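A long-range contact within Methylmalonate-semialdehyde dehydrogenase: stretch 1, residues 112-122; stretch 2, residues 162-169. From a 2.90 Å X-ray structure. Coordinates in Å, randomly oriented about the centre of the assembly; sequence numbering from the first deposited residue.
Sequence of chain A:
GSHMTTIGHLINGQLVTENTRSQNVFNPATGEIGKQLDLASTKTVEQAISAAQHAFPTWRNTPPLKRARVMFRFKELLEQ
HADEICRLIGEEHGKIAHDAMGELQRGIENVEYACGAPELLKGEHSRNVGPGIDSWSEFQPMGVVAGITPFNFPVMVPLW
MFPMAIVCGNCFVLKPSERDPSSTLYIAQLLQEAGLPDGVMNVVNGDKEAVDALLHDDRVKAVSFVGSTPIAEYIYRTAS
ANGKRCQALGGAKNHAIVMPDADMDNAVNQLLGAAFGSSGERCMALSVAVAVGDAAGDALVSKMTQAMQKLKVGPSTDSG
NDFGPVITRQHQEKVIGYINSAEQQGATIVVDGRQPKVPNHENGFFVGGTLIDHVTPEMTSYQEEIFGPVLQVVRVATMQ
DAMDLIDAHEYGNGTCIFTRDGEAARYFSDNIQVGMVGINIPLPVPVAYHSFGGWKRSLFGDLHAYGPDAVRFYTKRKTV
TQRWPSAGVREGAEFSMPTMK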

# COMPACT_ATOMS: atom_id res chain seq x y z
N GLU A 112 -5.43 -15.01 12.78
CA GLU A 112 -5.96 -13.67 12.94
C GLU A 112 -5.64 -12.87 11.71
O GLU A 112 -6.52 -12.29 11.09
CB GLU A 112 -5.35 -13.00 14.15
CG GLU A 112 -5.85 -13.60 15.45
CD GLU A 112 -5.22 -13.00 16.67
OE1 GLU A 112 -5.72 -13.32 17.78
OE2 GLU A 112 -4.24 -12.22 16.54
N TYR A 113 -4.38 -12.88 11.31
CA TYR A 113 -3.99 -12.17 10.10
C TYR A 113 -4.79 -12.61 8.87
O TYR A 113 -5.19 -11.79 8.06
CB TYR A 113 -2.47 -12.28 9.88
CG TYR A 113 -1.94 -11.33 8.81
CD1 TYR A 113 -2.09 -9.96 8.91
CD2 TYR A 113 -1.28 -11.83 7.69
CE1 TYR A 113 -1.61 -9.11 7.93
CE2 TYR A 113 -0.80 -10.98 6.71
CZ TYR A 113 -0.97 -9.62 6.83
OH TYR A 113 -0.49 -8.78 5.84
N ALA A 114 -5.08 -13.90 8.75
CA ALA A 114 -5.81 -14.44 7.58
C ALA A 114 -7.26 -13.99 7.54
O ALA A 114 -7.87 -13.93 6.46
CB ALA A 114 -5.76 -15.96 7.60
N CYS A 115 -7.80 -13.68 8.73
CA CYS A 115 -9.15 -13.17 8.82
C CYS A 115 -9.30 -11.88 8.00
O CYS A 115 -10.38 -11.61 7.46
CB CYS A 115 -9.56 -12.99 10.29
SG CYS A 115 -9.70 -14.54 11.25
N GLY A 116 -8.20 -11.13 7.87
CA GLY A 116 -8.19 -9.90 7.08
C GLY A 116 -8.00 -10.05 5.57
O GLY A 116 -7.61 -9.09 4.89
N ALA A 117 -8.33 -11.21 5.01
CA ALA A 117 -8.08 -11.51 3.59
C ALA A 117 -8.55 -10.45 2.64
O ALA A 117 -7.88 -10.17 1.68
CB ALA A 117 -8.70 -12.83 3.19
N PRO A 118 -9.73 -9.88 2.89
CA PRO A 118 -10.24 -8.92 1.88
C PRO A 118 -9.38 -7.72 1.67
O PRO A 118 -9.25 -7.26 0.55
CB PRO A 118 -11.59 -8.48 2.46
CG PRO A 118 -12.01 -9.62 3.36
CD PRO A 118 -10.75 -10.19 3.93
N GLU A 119 -8.83 -7.19 2.75
CA GLU A 119 -7.85 -6.08 2.68
C GLU A 119 -6.58 -6.56 1.97
O GLU A 119 -6.12 -5.97 1.01
CB GLU A 119 -7.57 -5.59 4.11
CG GLU A 119 -6.41 -4.62 4.30
CD GLU A 119 -6.61 -3.25 3.71
OE1 GLU A 119 -7.77 -2.83 3.47
OE2 GLU A 119 -5.57 -2.56 3.52
N LEU A 120 -6.08 -7.68 2.44
CA LEU A 120 -4.86 -8.28 1.90
C LEU A 120 -4.88 -8.64 0.41
O LEU A 120 -3.83 -8.69 -0.19
CB LEU A 120 -4.51 -9.54 2.67
CG LEU A 120 -4.28 -9.35 4.15
CD1 LEU A 120 -3.78 -10.66 4.70
CD2 LEU A 120 -3.29 -8.24 4.45
N LEU A 121 -6.07 -8.89 -0.14
CA LEU A 121 -6.26 -9.36 -1.54
C LEU A 121 -6.61 -8.24 -2.49
O LEU A 121 -6.91 -8.52 -3.65
CB LEU A 121 -7.36 -10.42 -1.60
CG LEU A 121 -6.99 -11.77 -1.03
CD1 LEU A 121 -8.23 -12.62 -0.83
CD2 LEU A 121 -5.99 -12.46 -1.95
N LYS A 122 -6.59 -6.99 -1.99
CA LYS A 122 -6.77 -5.80 -2.84
C LYS A 122 -5.70 -5.75 -3.90
O LYS A 122 -4.50 -5.85 -3.61
CB LYS A 122 -6.71 -4.49 -2.04
CG LYS A 122 -7.89 -4.29 -1.10
CD LYS A 122 -7.76 -3.05 -0.25
CE LYS A 122 -9.07 -2.74 0.45
NZ LYS A 122 -8.97 -1.55 1.34
N PHE A 162 -1.50 -22.95 5.61
CA PHE A 162 -2.86 -23.21 5.14
C PHE A 162 -3.96 -22.23 5.52
O PHE A 162 -4.90 -22.06 4.75
CB PHE A 162 -3.28 -24.65 5.42
CG PHE A 162 -3.58 -24.97 6.85
CD1 PHE A 162 -4.82 -24.69 7.39
CD2 PHE A 162 -2.66 -25.65 7.62
CE1 PHE A 162 -5.13 -25.05 8.69
CE2 PHE A 162 -2.94 -25.99 8.92
CZ PHE A 162 -4.18 -25.71 9.46
N PRO A 163 -3.87 -21.58 6.69
CA PRO A 163 -4.84 -20.50 6.89
C PRO A 163 -4.80 -19.52 5.72
O PRO A 163 -5.80 -19.32 5.06
CB PRO A 163 -4.39 -19.86 8.20
CG PRO A 163 -3.78 -20.99 8.94
CD PRO A 163 -3.05 -21.78 7.88
N MET A 164 -3.62 -18.98 5.43
CA MET A 164 -3.50 -17.91 4.44
C MET A 164 -3.76 -18.46 3.04
O MET A 164 -4.41 -17.79 2.23
CB MET A 164 -2.13 -17.23 4.49
CG MET A 164 -1.94 -16.11 3.45
SD MET A 164 -3.11 -14.75 3.60
CE MET A 164 -2.46 -13.99 5.07
N ALA A 165 -3.26 -19.66 2.76
CA ALA A 165 -3.44 -20.25 1.44
C ALA A 165 -4.92 -20.46 1.16
O ALA A 165 -5.40 -20.14 0.06
CB ALA A 165 -2.67 -21.55 1.36
N ILE A 166 -5.64 -20.98 2.15
CA ILE A 166 -7.06 -21.31 1.99
C ILE A 166 -7.87 -20.04 1.81
O ILE A 166 -8.63 -19.89 0.86
CB ILE A 166 -7.59 -22.15 3.16
CG1 ILE A 166 -7.06 -23.58 3.04
CG2 ILE A 166 -9.10 -22.17 3.18
CD1 ILE A 166 -7.19 -24.41 4.29
N VAL A 167 -7.66 -19.09 2.70
CA VAL A 167 -8.42 -17.85 2.65
C VAL A 167 -8.15 -17.10 1.34
O VAL A 167 -9.01 -16.36 0.87
CB VAL A 167 -8.13 -16.98 3.90
CG1 VAL A 167 -6.96 -16.01 3.67
CG2 VAL A 167 -9.38 -16.23 4.31
N CYS A 168 -6.96 -17.30 0.76
CA CYS A 168 -6.65 -16.78 -0.59
C CYS A 168 -7.34 -17.49 -1.83
O CYS A 168 -7.06 -17.15 -3.01
CB CYS A 168 -5.14 -16.78 -0.77
SG CYS A 168 -4.36 -15.47 0.18
N GLY A 169 -8.23 -18.45 -1.56
CA GLY A 169 -9.01 -19.13 -2.58
C GLY A 169 -8.45 -20.46 -3.04
O GLY A 169 -8.95 -21.00 -4.02

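Two helical segments of one chain pack side by side, and no hydrogen bond crosses between them. The contact is apolar and buries 346 Å² in total. Ala114, Met164 and Val167 cover the most surface.

Ala114 marks the closest backbone approach. Its CA lies 5.2 Å from the CA of Met164. The small side chain points toward stretch 2 at this close approach. Ala114 CB sits 4.2 Å from Pro163 CB and 4.1 Å from Val167 CG1, so the methyl group touches residues one helical turn apart.

Met164 works differently. Its CA-to-CB bond points sideways, but the chain folds back through chi angles t, p, p and brings its end to stretch 1. Met164 CE lies 3.6 Å from Tyr113 CD2 and 3.6 Å from Leu120 CD1. Met164 CE is also 4.2 Å from Ala114 CA. One methyl group thus meets an aromatic ring, approached obliquely, and an aliphatic branch. The Tyr113 hydroxyl is hydrogen-bonded elsewhere in the structure.

Val167 points toward stretch 1. Its CG2 is 3.6 Å from Ala117 CB and 3.5 Å from the backbone atom Ala114 O. The backbones are wider apart here, with Ala117 CA 6.4 Å from Val167 CA, and the valine methyls help fill the space.

Leu121 extends the contact just past the helical residues of stretch 1. Leu121 CD2 lies 4.0 Å from Cys168 SG, a van der Waals contact.

Each backbone is held by its own bonds. Gly116 sits at the N-cap position of the second helix of stretch 1, and its O accepts from Leu120 N at 3.2 Å. In stretch 2, Val167 N bonds to Pro163 O at 3.0 Å. Gly169 closes that helix in a Schellman motif. Its positive phi suits glycine, since a CB would jam against the carbonyl O of Cys168.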